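Local coordinates for protein phosphoserine phosphatase (Homo sapiens, PDB 6HYY) that hydrolyses L-phosphoserine to serine and phosphate with the help of magnesium, as a phosphatase of the haloacid dehalogenase family, at residues 9-14 against 166-171; 13-18 against 89-94; 100-105 against 123-128; 152-157 against 177-182; 187-192 against 203-208. One frame throughout, in Å; residues are numbered along the deposited sequence.

In the fold
Contacts 1, 3 and 5 are three joints of a single sheet, the parallel strands of which run in the order 126-133, 100-105, 12-16, 170-174, 188-192, 207-209. Contact 1 pairs the central strands, and contact 3, nested inside the long chain loop that contact 1 closes, lies about 13 Å from it between centres; contact 5, at the far margin, opens only after contact 1 has closed and is about 20 Å from contact 3. Contact 2 shares Val-13 and Cys-14 with contact 1 and packs helix 87-96 against strand 12-16. Contact 4 crosses contact 1 along the chain. Contacts 2, 3 and 4 all touch the bound serine, so strand ends and helix starts meet at one active site.

Contact 1: 9-14 against 166-171; sequences SADAVC and HFKKII
The parallel pairing of the two central strands of a Rossmann-like sheet is preceded in the chain by a carboxylate that holds the neighbouring loop. Asp-11 reaches two successive backbone amides: its OD2 takes the N-H of Lys-168 at 2.9 Å on the syn side, near the carboxylate plane, while OD1 takes Lys-169 N at 2.9 Å from above that plane. CG sits between the backbone N and the carbonyl carbon (chi1 59°), which turns the carboxylate onto the loop. The grip is returned when Asp-11 N donates to Lys-169 O (3.0 Å). An alanine here would remove both acceptors and is likely to leave the amides of Lys-168 and Lys-169 without their mates, freeing the turn to shift. Just beyond, the methyl of Ala-12 stands over the centre of the Phe-167 ring, CB lying 3.6 Å from the centroid in a CH-pi contact. The ladder proper follows: Ile-171 N donates to Ala-12 O at 3.0 Å, and Cys-14 N meets Ile-171 O at 2.8 Å in a nearly straight bond. On the side of the sheet that carries Val-13 and Ile-171, the CD1 methyl of Ile-171 rests against Ala-10 CB (3.6 Å), and Leu-6 of helix 2-8 covers Ile-171; Ile-170 faces helix 153-165 instead. Such adjacent parallel strands, with helices on both sides, are typical of the haloacid dehalogenase core.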
# COMPACT_ATOMS: atom_id res chain seq x y z
N SER A 9 3.08 -6.20 20.35
CA SER A 9 4.39 -5.67 20.71
C SER A 9 4.86 -4.57 19.77
O SER A 9 5.89 -3.95 20.04
CB SER A 9 5.42 -6.80 20.72
OG SER A 9 5.68 -7.27 19.41
N ALA A 10 4.13 -4.30 18.69
CA ALA A 10 4.57 -3.32 17.70
C ALA A 10 4.28 -1.91 18.17
O ALA A 10 3.22 -1.64 18.74
CB ALA A 10 3.86 -3.57 16.37
N ASP A 11 5.21 -0.99 17.92
CA ASP A 11 4.85 0.42 18.09
C ASP A 11 4.60 1.14 16.78
O ASP A 11 4.13 2.28 16.80
CB ASP A 11 5.88 1.18 18.94
CG ASP A 11 7.27 1.17 18.38
OD1 ASP A 11 7.56 0.41 17.43
OD2 ASP A 11 8.10 1.95 18.91
N ALA A 12 4.82 0.48 15.64
CA ALA A 12 4.43 1.04 14.35
C ALA A 12 4.02 -0.10 13.44
O ALA A 12 4.64 -1.17 13.46
CB ALA A 12 5.54 1.89 13.71
N VAL A 13 2.97 0.11 12.65
CA VAL A 13 2.52 -0.88 11.67
C VAL A 13 2.41 -0.17 10.34
O VAL A 13 1.75 0.87 10.24
CB VAL A 13 1.18 -1.51 12.07
CG1 VAL A 13 0.65 -2.38 10.91
CG2 VAL A 13 1.30 -2.31 13.35
N CYS A 14 3.06 -0.72 9.32
CA CYS A 14 2.99 -0.19 7.97
C CYS A 14 2.16 -1.13 7.13
O CYS A 14 2.42 -2.34 7.11
CB CYS A 14 4.37 -0.04 7.32
SG CYS A 14 5.48 1.03 8.26
N HIS A 166 12.86 6.28 15.39
CA HIS A 166 13.51 5.26 16.22
C HIS A 166 12.51 4.26 16.78
O HIS A 166 12.56 3.89 17.95
CB HIS A 166 14.32 5.90 17.36
CG HIS A 166 15.50 6.71 16.93
ND1 HIS A 166 15.93 6.81 15.63
CD2 HIS A 166 16.37 7.45 17.67
CE1 HIS A 166 17.00 7.58 15.57
NE2 HIS A 166 17.29 7.98 16.79
N PHE A 167 11.54 3.81 15.97
CA PHE A 167 10.58 2.85 16.49
C PHE A 167 11.27 1.57 16.97
O PHE A 167 12.20 1.09 16.32
CB PHE A 167 9.55 2.49 15.42
CG PHE A 167 8.62 3.61 15.02
CD1 PHE A 167 7.74 4.17 15.93
CD2 PHE A 167 8.61 4.06 13.70
CE1 PHE A 167 6.86 5.18 15.53
CE2 PHE A 167 7.75 5.08 13.31
CZ PHE A 167 6.88 5.64 14.24
N LYS A 168 10.75 0.99 18.06
CA LYS A 168 11.29 -0.27 18.60
C LYS A 168 10.93 -1.47 17.73
O LYS A 168 11.76 -2.36 17.53
CB LYS A 168 10.81 -0.51 20.03
CG LYS A 168 10.87 0.73 20.82
CD LYS A 168 12.33 0.80 21.18
CE LYS A 168 12.56 2.02 22.01
NZ LYS A 168 11.85 1.88 23.24
N LYS A 169 9.71 -1.51 17.22
CA LYS A 169 9.23 -2.72 16.57
C LYS A 169 8.23 -2.31 15.49
O LYS A 169 7.09 -1.97 15.81
CB LYS A 169 8.60 -3.67 17.58
CG LYS A 169 8.13 -4.98 16.96
CD LYS A 169 8.20 -6.12 17.96
CE LYS A 169 8.36 -7.46 17.27
NZ LYS A 169 8.34 -8.58 18.27
N ILE A 170 8.68 -2.34 14.24
CA ILE A 170 7.84 -2.01 13.08
C ILE A 170 7.42 -3.30 12.39
O ILE A 170 8.26 -4.12 12.01
CB ILE A 170 8.59 -1.10 12.10
CG1 ILE A 170 9.09 0.16 12.77
CG2 ILE A 170 7.68 -0.70 10.93
CD1 ILE A 170 9.95 0.99 11.83
N ILE A 171 6.12 -3.46 12.16
CA ILE A 171 5.59 -4.61 11.44
C ILE A 171 5.11 -4.14 10.08
O ILE A 171 4.43 -3.11 9.98
CB ILE A 171 4.44 -5.27 12.22
CG1 ILE A 171 4.94 -5.76 13.59
CG2 ILE A 171 3.82 -6.42 11.40
CD1 ILE A 171 3.91 -6.55 14.38

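Contact 2: 13-18 against 89-94; sequences VCFDVD and ELVSRL. With MG (magnesium ion), chain D; SER (serine), chain E.
Helix 87-96 packs against strand 12-16, which ends in the DxD motif of the haloacid dehalogenase fold, and the two run nearly antiparallel at 163°. Leu-90 comes first: its CD2 methyl meets the ring of Phe-15 at the edge, 3.8 Å from CZ. One residue on, Val-91 touches the same ring obliquely, its CG2 lying 4.3 Å from Phe-15 CE2. A turn after Leu-90, Leu-94 brings CD1 to the ring edge (4.0 Å from Phe-15 CE2) and turns its other methyl, CD2, to Val-13 CG2. With CG anti to its carbonyl carbon (chi1 -72°), Phe-15 points its far rim into the row formed by these three side chains. Phe-7 of helix 2-8 also packs on Leu-90 and Leu-94.

The same strand leaves the hydrophobic layer at Asp-16 and enters the catalytic site. There magnesium is bound by Asp-16 OD2 at 2.2 Å, by the carbonyl O of Asp-18, by three waters and by Asp-175. The bound serine hydroxyl donates to Asp-16 OD1, which also forms a salt bridge with Lys-154, while Asp-18 N donates to that serine OG at 3.0 Å. Asp-18 OD2 accepts from the N of the bound serine at 2.5 Å.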
# COMPACT_ATOMS: atom_id res chain seq x y z
N VAL A 13 2.97 0.11 12.65
CA VAL A 13 2.52 -0.88 11.67
C VAL A 13 2.41 -0.17 10.34
O VAL A 13 1.75 0.87 10.24
CB VAL A 13 1.18 -1.51 12.07
CG1 VAL A 13 0.65 -2.38 10.91
CG2 VAL A 13 1.30 -2.31 13.35
N CYS A 14 3.06 -0.72 9.32
CA CYS A 14 2.99 -0.19 7.97
C CYS A 14 2.16 -1.13 7.13
O CYS A 14 2.42 -2.34 7.11
CB CYS A 14 4.37 -0.04 7.32
SG CYS A 14 5.48 1.03 8.26
N PHE A 15 1.15 -0.60 6.46
CA PHE A 15 0.29 -1.38 5.58
C PHE A 15 0.60 -1.05 4.13
O PHE A 15 0.64 0.12 3.75
CB PHE A 15 -1.18 -1.05 5.81
CG PHE A 15 -1.75 -1.56 7.10
CD1 PHE A 15 -2.31 -2.84 7.19
CD2 PHE A 15 -1.77 -0.75 8.22
CE1 PHE A 15 -2.86 -3.30 8.36
CE2 PHE A 15 -2.35 -1.20 9.42
CZ PHE A 15 -2.87 -2.48 9.50
N ASP A 16 0.78 -2.10 3.33
CA ASP A 16 0.62 -2.00 1.89
C ASP A 16 -0.81 -1.56 1.56
O ASP A 16 -1.75 -1.95 2.25
CB ASP A 16 0.93 -3.39 1.30
CG ASP A 16 0.58 -3.51 -0.17
OD1 ASP A 16 1.05 -2.69 -0.97
OD2 ASP A 16 -0.14 -4.46 -0.51
N VAL A 17 -0.97 -0.76 0.51
CA VAL A 17 -2.32 -0.33 0.13
C VAL A 17 -2.99 -1.28 -0.86
O VAL A 17 -4.02 -1.91 -0.53
CB VAL A 17 -2.29 1.11 -0.41
CG1 VAL A 17 -3.68 1.53 -0.87
CG2 VAL A 17 -1.76 2.07 0.66
N ASP A 18 -2.45 -1.42 -2.08
CA ASP A 18 -3.16 -2.17 -3.13
C ASP A 18 -3.30 -3.64 -2.75
O ASP A 18 -2.31 -4.33 -2.48
CB ASP A 18 -2.47 -2.10 -4.50
CG ASP A 18 -2.44 -0.70 -5.12
OD1 ASP A 18 -3.25 0.17 -4.76
OD2 ASP A 18 -1.58 -0.47 -6.00
N GLU A 89 -11.79 -1.08 11.45
CA GLU A 89 -11.78 -1.47 12.85
C GLU A 89 -10.36 -1.73 13.33
O GLU A 89 -9.99 -1.33 14.44
CB GLU A 89 -12.66 -2.71 13.06
CG GLU A 89 -12.85 -3.03 14.53
CD GLU A 89 -13.77 -4.21 14.77
OE1 GLU A 89 -14.32 -4.75 13.79
OE2 GLU A 89 -13.93 -4.59 15.95
N LEU A 90 -9.54 -2.39 12.50
CA LEU A 90 -8.16 -2.70 12.88
C LEU A 90 -7.35 -1.43 13.08
O LEU A 90 -6.64 -1.29 14.09
CB LEU A 90 -7.51 -3.60 11.84
CG LEU A 90 -6.05 -3.97 12.13
CD1 LEU A 90 -5.93 -4.72 13.45
CD2 LEU A 90 -5.50 -4.81 11.00
N VAL A 91 -7.40 -0.49 12.12
CA VAL A 91 -6.65 0.76 12.30
C VAL A 91 -7.16 1.50 13.52
O VAL A 91 -6.37 2.07 14.29
CB VAL A 91 -6.72 1.64 11.04
CG1 VAL A 91 -6.10 3.01 11.33
CG2 VAL A 91 -5.98 0.99 9.87
N SER A 92 -8.47 1.49 13.75
CA SER A 92 -9.03 2.14 14.93
C SER A 92 -8.45 1.56 16.21
O SER A 92 -8.06 2.31 17.11
CB SER A 92 -10.56 2.00 14.91
OG SER A 92 -11.11 2.78 13.88
N ARG A 93 -8.40 0.22 16.32
CA ARG A 93 -7.84 -0.39 17.52
C ARG A 93 -6.36 -0.09 17.67
O ARG A 93 -5.89 0.14 18.80
CB ARG A 93 -8.06 -1.91 17.52
CG ARG A 93 -9.53 -2.32 17.54
CD ARG A 93 -10.24 -1.99 18.86
NE ARG A 93 -10.74 -0.60 18.95
CZ ARG A 93 -11.69 -0.05 18.19
NH1 ARG A 93 -12.29 -0.72 17.22
NH2 ARG A 93 -12.02 1.22 18.38
N LEU A 94 -5.61 -0.07 16.57
CA LEU A 94 -4.19 0.26 16.66
C LEU A 94 -4.00 1.69 17.16
O LEU A 94 -3.17 1.96 18.05
CB LEU A 94 -3.52 0.07 15.30
CG LEU A 94 -3.30 -1.37 14.85
CD1 LEU A 94 -2.90 -1.41 13.39
CD2 LEU A 94 -2.20 -1.99 15.72
MG MG D . -0.14 -5.05 -2.62
N SER E . 0.96 -0.66 -5.88
CA SER E . 1.42 -0.56 -4.50
C SER E . 2.77 -1.23 -4.35
O SER E . 2.93 -2.06 -3.46
CB SER E . 0.44 -1.21 -3.55
OG SER E . 0.40 -0.61 -2.28
OXT SER E . 3.73 -1.01 -5.11
O HOH W 1 0.66 -3.95 -4.13
O HOH W 2 2.01 -5.65 -2.68
O HOH W 3 -0.79 -6.22 -4.42

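Contact 3: 100-105 against 123-128; sequences QVFLIS and ATNVFA. With SER (serine), chain E.
An asparagine side chain takes up the work of a backbone at the start of this parallel strand pair. The ND2 of Asn-125 donates to Val-101 O at 3.0 Å, approaching from above the carbonyl plane although the acceptor lies close to the plane of the amide itself. That amide lies over the rim of one face of the Phe-102 ring, the planes only 21° apart, with Asn-125 CG 3.6 Å from Phe-102 CE2. Asn-125 CG stands anti to the carbonyl carbon (chi1 -70°), which swings the amide across to the neighbouring strand. Thr-124 OG1 donates to Asn-125 OD1, and one water joins Asn-125 ND2 to Gln-100 OE1, so both ends of the amide are held.

Beyond it the regular ladder takes over: Leu-103 N to Asn-125 O, Phe-127 N to Leu-103 O at 2.9 Å, and Ser-105 N to Phe-127 O. The CD2 atom of Phe-102 comes to the edge of the Phe-127 ring, 4.0 Å from CE1. At the carboxyl end Ser-105 OG is hydrogen-bonded with Gly-107 N and lies 3.0 Å from the OG of the bound serine. The strands belong to a beta-alpha-beta unit: helix 109-116 covers Leu-103 and Val-126, helix 153-165 packs on Phe-102, Ile-104 and Phe-127, and strand 12-16 continues the sheet.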
# COMPACT_ATOMS: atom_id res chain seq x y z
N GLN A 100 1.64 3.74 15.86
CA GLN A 100 1.73 4.63 14.71
C GLN A 100 1.46 3.83 13.43
O GLN A 100 2.11 2.81 13.19
CB GLN A 100 3.10 5.29 14.66
CG GLN A 100 3.36 6.13 15.94
CD GLN A 100 2.31 7.19 16.16
OE1 GLN A 100 2.26 8.18 15.43
NE2 GLN A 100 1.43 6.99 17.15
N VAL A 101 0.47 4.25 12.65
CA VAL A 101 0.04 3.49 11.47
C VAL A 101 0.41 4.26 10.21
O VAL A 101 0.13 5.46 10.10
CB VAL A 101 -1.46 3.20 11.54
CG1 VAL A 101 -1.92 2.44 10.28
CG2 VAL A 101 -1.79 2.40 12.81
N PHE A 102 1.01 3.56 9.24
CA PHE A 102 1.49 4.17 8.01
C PHE A 102 0.92 3.40 6.83
O PHE A 102 0.62 2.22 6.95
CB PHE A 102 3.04 4.16 7.91
CG PHE A 102 3.71 4.92 9.01
CD1 PHE A 102 3.98 4.30 10.22
CD2 PHE A 102 4.07 6.24 8.84
CE1 PHE A 102 4.59 5.01 11.26
CE2 PHE A 102 4.65 6.97 9.88
CZ PHE A 102 4.93 6.34 11.08
N LEU A 103 0.77 4.11 5.71
CA LEU A 103 0.40 3.50 4.45
C LEU A 103 1.56 3.66 3.48
O LEU A 103 2.10 4.76 3.33
CB LEU A 103 -0.86 4.15 3.87
CG LEU A 103 -2.15 4.10 4.70
CD1 LEU A 103 -3.31 4.67 3.86
CD2 LEU A 103 -2.45 2.68 5.15
N ILE A 104 1.94 2.57 2.82
CA ILE A 104 3.04 2.59 1.85
C ILE A 104 2.52 2.01 0.55
O ILE A 104 1.90 0.94 0.53
CB ILE A 104 4.28 1.80 2.34
CG1 ILE A 104 4.69 2.25 3.73
CG2 ILE A 104 5.42 1.99 1.34
CD1 ILE A 104 5.83 1.44 4.32
N SER A 105 2.76 2.73 -0.55
CA SER A 105 2.20 2.27 -1.81
C SER A 105 3.07 2.69 -2.98
O SER A 105 3.65 3.77 -2.99
CB SER A 105 0.79 2.84 -1.99
OG SER A 105 0.21 2.26 -3.15
N ALA A 123 -1.80 12.59 6.58
CA ALA A 123 -1.05 12.60 5.33
C ALA A 123 0.46 12.48 5.55
O ALA A 123 1.16 12.00 4.66
CB ALA A 123 -1.37 13.86 4.53
N THR A 124 0.96 12.90 6.72
CA THR A 124 2.37 12.71 7.06
C THR A 124 2.77 11.25 7.10
O THR A 124 3.96 10.93 6.98
CB THR A 124 2.70 13.31 8.44
OG1 THR A 124 1.87 12.71 9.45
CG2 THR A 124 2.49 14.81 8.44
N ASN A 125 1.80 10.35 7.27
CA ASN A 125 2.06 8.92 7.44
C ASN A 125 1.81 8.15 6.15
O ASN A 125 1.75 6.91 6.19
CB ASN A 125 1.18 8.36 8.55
CG ASN A 125 1.59 8.85 9.94
OD1 ASN A 125 2.22 9.90 10.09
ND2 ASN A 125 1.21 8.10 10.96
N VAL A 126 1.66 8.86 5.04
CA VAL A 126 1.43 8.26 3.73
C VAL A 126 2.70 8.39 2.91
O VAL A 126 3.29 9.48 2.82
CB VAL A 126 0.26 8.95 3.00
CG1 VAL A 126 0.23 8.51 1.55
CG2 VAL A 126 -1.07 8.67 3.71
N PHE A 127 3.13 7.28 2.31
CA PHE A 127 4.29 7.25 1.43
C PHE A 127 3.84 6.61 0.13
O PHE A 127 3.44 5.44 0.12
CB PHE A 127 5.45 6.48 2.05
CG PHE A 127 6.05 7.13 3.26
CD1 PHE A 127 5.48 6.95 4.51
CD2 PHE A 127 7.20 7.90 3.15
CE1 PHE A 127 6.05 7.56 5.64
CE2 PHE A 127 7.78 8.50 4.26
CZ PHE A 127 7.20 8.33 5.51
N ALA A 128 3.85 7.39 -0.95
CA ALA A 128 3.36 6.90 -2.23
C ALA A 128 3.97 7.75 -3.34
O ALA A 128 4.63 8.76 -3.08
CB ALA A 128 1.83 6.93 -2.29
N SER E . 0.96 -0.66 -5.88
CA SER E . 1.42 -0.56 -4.50
C SER E . 2.77 -1.23 -4.35
O SER E . 2.93 -2.06 -3.46
CB SER E . 0.44 -1.21 -3.55
OG SER E . 0.40 -0.61 -2.28
OXT SER E . 3.73 -1.01 -5.11
O HOH W 4 0.74 9.38 13.65

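Contact 4: 152-157 against 177-182; sequences GGKGKV and ATDMEA. With SER (serine), chain E; PO4 (phosphate ion), chain C.
The ammonium of Lys-154 lies among the oxygens of Asp-179, Thr-178 and the bound serine. Asp-179 OD1 lies 2.6 Å from Lys-154 NZ in a salt bridge, met from above the carboxylate plane, and Thr-178 OG1 accepts a longer hydrogen bond from the same nitrogen at 3.2 Å. The O of the serine carboxylate accepts from Lys-154 NZ at 2.4 Å, so short a distance that the exact geometry is doubtful. Beyond CG the lysine chain runs extended, which carries NZ from the helix start past Asp-179 to the ligand. In its place a methionine would lack the ammonium, and is likely to leave Asp-179 and the serine carboxylate facing each other without the charge between them.

Lysine at the head of a helix is a familiar element of the haloacid dehalogenase active site, and this one also faces the metal-binding aspartate of strand 12-16. Further out, Thr-178 holds a phosphate ion: its backbone N donates to phosphate O2 at 2.9 Å and its OG1 to the same oxygen at 2.7 Å. The other carboxylate oxygen of Asp-179, OD2, accepts from Gly-176 N, which fixes the turn of the group. Behind the polar cluster the methyl of Ala-182 lies 4.1 Å from Lys-154 CB, and the backbones come close where Gly-155 has no side chain to intervene, its CA 4.4 Å from Ala-182 CA.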
# COMPACT_ATOMS: atom_id res chain seq x y z
N GLY A 152 12.44 -2.02 -4.27
CA GLY A 152 12.84 -1.97 -2.88
C GLY A 152 12.35 -0.76 -2.13
O GLY A 152 12.82 -0.51 -1.02
N GLY A 153 11.42 0.00 -2.70
CA GLY A 153 11.03 1.26 -2.09
C GLY A 153 10.37 1.12 -0.73
O GLY A 153 10.50 2.00 0.12
N LYS A 154 9.64 0.02 -0.51
CA LYS A 154 8.97 -0.13 0.79
C LYS A 154 9.99 -0.27 1.91
O LYS A 154 9.81 0.30 2.99
CB LYS A 154 8.03 -1.34 0.75
CG LYS A 154 6.77 -1.04 -0.05
CD LYS A 154 5.90 -2.26 -0.21
CE LYS A 154 4.65 -1.91 -0.99
NZ LYS A 154 4.02 -3.14 -1.59
N GLY A 155 11.08 -1.01 1.66
CA GLY A 155 12.12 -1.12 2.66
C GLY A 155 12.81 0.20 2.90
O GLY A 155 13.17 0.54 4.04
N LYS A 156 12.98 0.99 1.83
CA LYS A 156 13.58 2.32 1.99
C LYS A 156 12.70 3.21 2.86
O LYS A 156 13.21 3.99 3.68
CB LYS A 156 13.81 2.96 0.63
CG LYS A 156 14.80 2.21 -0.25
CD LYS A 156 15.08 2.98 -1.53
CE LYS A 156 15.96 2.18 -2.48
NZ LYS A 156 15.17 1.47 -3.54
N VAL A 157 11.38 3.13 2.69
CA VAL A 157 10.48 3.91 3.54
C VAL A 157 10.65 3.50 4.99
O VAL A 157 10.75 4.35 5.89
CB VAL A 157 9.02 3.74 3.07
CG1 VAL A 157 8.06 4.35 4.10
CG2 VAL A 157 8.83 4.39 1.71
N ALA A 177 5.08 -10.18 -2.58
CA ALA A 177 6.48 -10.47 -2.29
C ALA A 177 7.26 -9.20 -1.95
O ALA A 177 8.16 -9.24 -1.10
CB ALA A 177 7.11 -11.21 -3.46
N THR A 178 6.93 -8.06 -2.57
CA THR A 178 7.62 -6.82 -2.23
C THR A 178 7.36 -6.41 -0.79
O THR A 178 8.22 -5.76 -0.18
CB THR A 178 7.25 -5.69 -3.19
OG1 THR A 178 5.86 -5.33 -3.02
CG2 THR A 178 7.52 -6.10 -4.63
N ASP A 179 6.21 -6.77 -0.23
CA ASP A 179 5.96 -6.53 1.19
C ASP A 179 6.79 -7.46 2.06
O ASP A 179 7.41 -7.03 3.05
CB ASP A 179 4.46 -6.70 1.46
CG ASP A 179 3.63 -5.86 0.55
OD1 ASP A 179 3.80 -4.63 0.58
OD2 ASP A 179 2.82 -6.42 -0.23
N MET A 180 6.81 -8.75 1.71
CA MET A 180 7.62 -9.71 2.45
C MET A 180 9.09 -9.30 2.44
O MET A 180 9.79 -9.45 3.45
CB MET A 180 7.45 -11.10 1.85
CG MET A 180 7.94 -12.22 2.74
SD MET A 180 7.33 -13.80 2.07
CE MET A 180 7.93 -13.67 0.39
N GLU A 181 9.57 -8.76 1.33
CA GLU A 181 10.97 -8.37 1.19
C GLU A 181 11.30 -7.06 1.90
O GLU A 181 12.46 -6.66 1.91
CB GLU A 181 11.34 -8.28 -0.29
CG GLU A 181 11.36 -9.65 -0.96
CD GLU A 181 11.50 -9.59 -2.47
OE1 GLU A 181 11.66 -8.48 -3.02
OE2 GLU A 181 11.41 -10.67 -3.11
N ALA A 182 10.32 -6.39 2.50
CA ALA A 182 10.56 -5.21 3.32
C ALA A 182 10.88 -5.56 4.76
O ALA A 182 11.07 -4.66 5.58
CB ALA A 182 9.35 -4.27 3.28
N SER E . 0.96 -0.66 -5.88
CA SER E . 1.42 -0.56 -4.50
C SER E . 2.77 -1.23 -4.35
O SER E . 2.93 -2.06 -3.46
CB SER E . 0.44 -1.21 -3.55
OG SER E . 0.40 -0.61 -2.28
OXT SER E . 3.73 -1.01 -5.11
P PO4 C . 3.95 -7.24 -5.40
O1 PO4 C . 2.91 -6.16 -5.37
O2 PO4 C . 4.52 -7.44 -4.03
O3 PO4 C . 3.34 -8.52 -5.92
O4 PO4 C . 5.05 -6.85 -6.37

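Contact 5: 187-192 against 203-208; sequences DAFIGF and DNAKWY
Phe-189 and Ala-205 open the contact on the side of the sheet that also carries Tyr-208, the ring turning its edge to the alanine with CE2 3.9 Å from Ala-205 CB. With CG anti to the backbone N (chi1 168°), the phenylalanine carries its ring along the strand, so that Gly-191 N lies over one of its faces. The carbonyl O of Phe-189 serves the other segment in two ways: it accepts from a water at 2.6 Å, which in turn accepts from Trp-207 N, and it lies at the edge of the indole, in plane, 3.5 Å from Trp-207 CD1. A water thus stands between the strands where a direct backbone bond might be expected.

Ile-190 comes next and points to the other side of the sheet, where its CG1 packs against Trp-207 CB at 4.0 Å. Gly-191 makes the direct link, its N donating to Trp-207 O at 3.0 Å with an N-H...O angle of 166°. The lack of a side chain matters here, because a CB would run into Tyr-208 CD1; instead the tyrosine ring lies against the glycine backbone, with Gly-191 O over one face. At Phe-192 a second water stands between the segments, 3.1 Å from Phe-192 O and 2.6 Å from Tyr-208 OH, in the plane of the phenol ring.

Strand 188-192, helix 199-204 and strand 207-209 form a beta-alpha-beta unit at the sheet margin: Val-201 of the helix packs on Phe-189 and Tyr-208, helix 2-8 covers Ile-190 and Trp-207 on the other side, and strand 170-174 is the inner neighbour.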
# COMPACT_ATOMS: atom_id res chain seq x y z
N ASP A 187 10.74 -5.21 11.39
CA ASP A 187 11.09 -6.20 12.39
C ASP A 187 10.26 -7.48 12.26
O ASP A 187 10.70 -8.54 12.72
CB ASP A 187 10.95 -5.59 13.78
CG ASP A 187 11.85 -4.40 13.95
OD1 ASP A 187 13.10 -4.57 13.86
OD2 ASP A 187 11.34 -3.28 14.11
N ALA A 188 9.10 -7.41 11.61
CA ALA A 188 8.30 -8.59 11.35
C ALA A 188 7.43 -8.30 10.14
O ALA A 188 7.24 -7.14 9.75
CB ALA A 188 7.42 -8.97 12.55
N PHE A 189 6.93 -9.37 9.53
CA PHE A 189 6.04 -9.28 8.39
C PHE A 189 4.83 -10.17 8.62
O PHE A 189 4.97 -11.32 9.06
CB PHE A 189 6.77 -9.68 7.10
CG PHE A 189 5.84 -9.89 5.92
CD1 PHE A 189 5.22 -8.81 5.29
CD2 PHE A 189 5.59 -11.17 5.46
CE1 PHE A 189 4.35 -9.01 4.22
CE2 PHE A 189 4.72 -11.38 4.38
CZ PHE A 189 4.13 -10.30 3.76
N ILE A 190 3.64 -9.65 8.33
CA ILE A 190 2.42 -10.44 8.30
C ILE A 190 1.86 -10.39 6.88
O ILE A 190 1.49 -9.31 6.40
CB ILE A 190 1.38 -9.95 9.31
CG1 ILE A 190 1.99 -9.91 10.72
CG2 ILE A 190 0.17 -10.87 9.25
CD1 ILE A 190 1.08 -9.27 11.77
N GLY A 191 1.78 -11.55 6.23
CA GLY A 191 1.16 -11.61 4.92
C GLY A 191 -0.35 -11.59 5.00
O GLY A 191 -0.95 -12.03 5.99
N PHE A 192 -0.97 -11.03 3.97
CA PHE A 192 -2.43 -10.85 3.96
C PHE A 192 -3.04 -11.40 2.68
O PHE A 192 -2.72 -10.93 1.58
CB PHE A 192 -2.79 -9.37 4.11
CG PHE A 192 -4.27 -9.14 4.13
CD1 PHE A 192 -5.01 -9.49 5.25
CD2 PHE A 192 -4.91 -8.61 3.04
CE1 PHE A 192 -6.37 -9.32 5.29
CE2 PHE A 192 -6.30 -8.43 3.06
CZ PHE A 192 -7.02 -8.79 4.18
N ASP A 203 3.14 -19.49 1.39
CA ASP A 203 3.98 -20.65 1.65
C ASP A 203 5.23 -20.31 2.46
O ASP A 203 5.79 -21.20 3.12
CB ASP A 203 4.41 -21.31 0.34
CG ASP A 203 3.28 -22.06 -0.33
OD1 ASP A 203 2.23 -22.30 0.30
OD2 ASP A 203 3.45 -22.42 -1.52
N ASN A 204 5.70 -19.07 2.43
CA ASN A 204 7.00 -18.74 3.01
C ASN A 204 6.96 -17.75 4.17
O ASN A 204 7.97 -17.61 4.86
CB ASN A 204 7.94 -18.19 1.93
CG ASN A 204 8.34 -19.26 0.94
OD1 ASN A 204 9.31 -19.99 1.17
ND2 ASN A 204 7.59 -19.38 -0.15
N ALA A 205 5.84 -17.07 4.39
CA ALA A 205 5.75 -16.13 5.49
C ALA A 205 5.57 -16.86 6.82
O ALA A 205 4.80 -17.82 6.91
CB ALA A 205 4.59 -15.15 5.26
N LYS A 206 6.28 -16.40 7.85
CA LYS A 206 6.05 -16.96 9.18
C LYS A 206 4.62 -16.70 9.64
O LYS A 206 3.97 -17.59 10.19
CB LYS A 206 7.05 -16.39 10.18
CG LYS A 206 8.51 -16.54 9.80
CD LYS A 206 9.41 -15.72 10.72
CE LYS A 206 10.88 -15.87 10.36
NZ LYS A 206 11.11 -15.68 8.89
N TRP A 207 4.12 -15.50 9.36
CA TRP A 207 2.80 -15.07 9.80
C TRP A 207 1.96 -14.74 8.58
O TRP A 207 2.43 -14.04 7.68
CB TRP A 207 2.91 -13.83 10.71
CG TRP A 207 3.93 -13.96 11.79
CD1 TRP A 207 5.17 -13.38 11.83
CD2 TRP A 207 3.80 -14.70 13.00
NE1 TRP A 207 5.81 -13.72 12.99
CE2 TRP A 207 5.00 -14.53 13.73
CE3 TRP A 207 2.79 -15.51 13.54
CZ2 TRP A 207 5.21 -15.13 14.97
CZ3 TRP A 207 3.00 -16.10 14.77
CH2 TRP A 207 4.20 -15.91 15.47
N TYR A 208 0.74 -15.27 8.54
CA TYR A 208 -0.13 -15.06 7.39
C TYR A 208 -1.57 -15.11 7.84
O TYR A 208 -1.95 -16.01 8.59
CB TYR A 208 0.11 -16.12 6.31
CG TYR A 208 -0.45 -15.76 4.95
CD1 TYR A 208 0.27 -14.96 4.06
CD2 TYR A 208 -1.70 -16.21 4.56
CE1 TYR A 208 -0.24 -14.63 2.82
CE2 TYR A 208 -2.23 -15.88 3.33
CZ TYR A 208 -1.50 -15.09 2.45
OH TYR A 208 -2.01 -14.76 1.21
O HOH W 5 6.23 -13.49 8.41
O HOH W 6 -1.17 -12.81 -0.29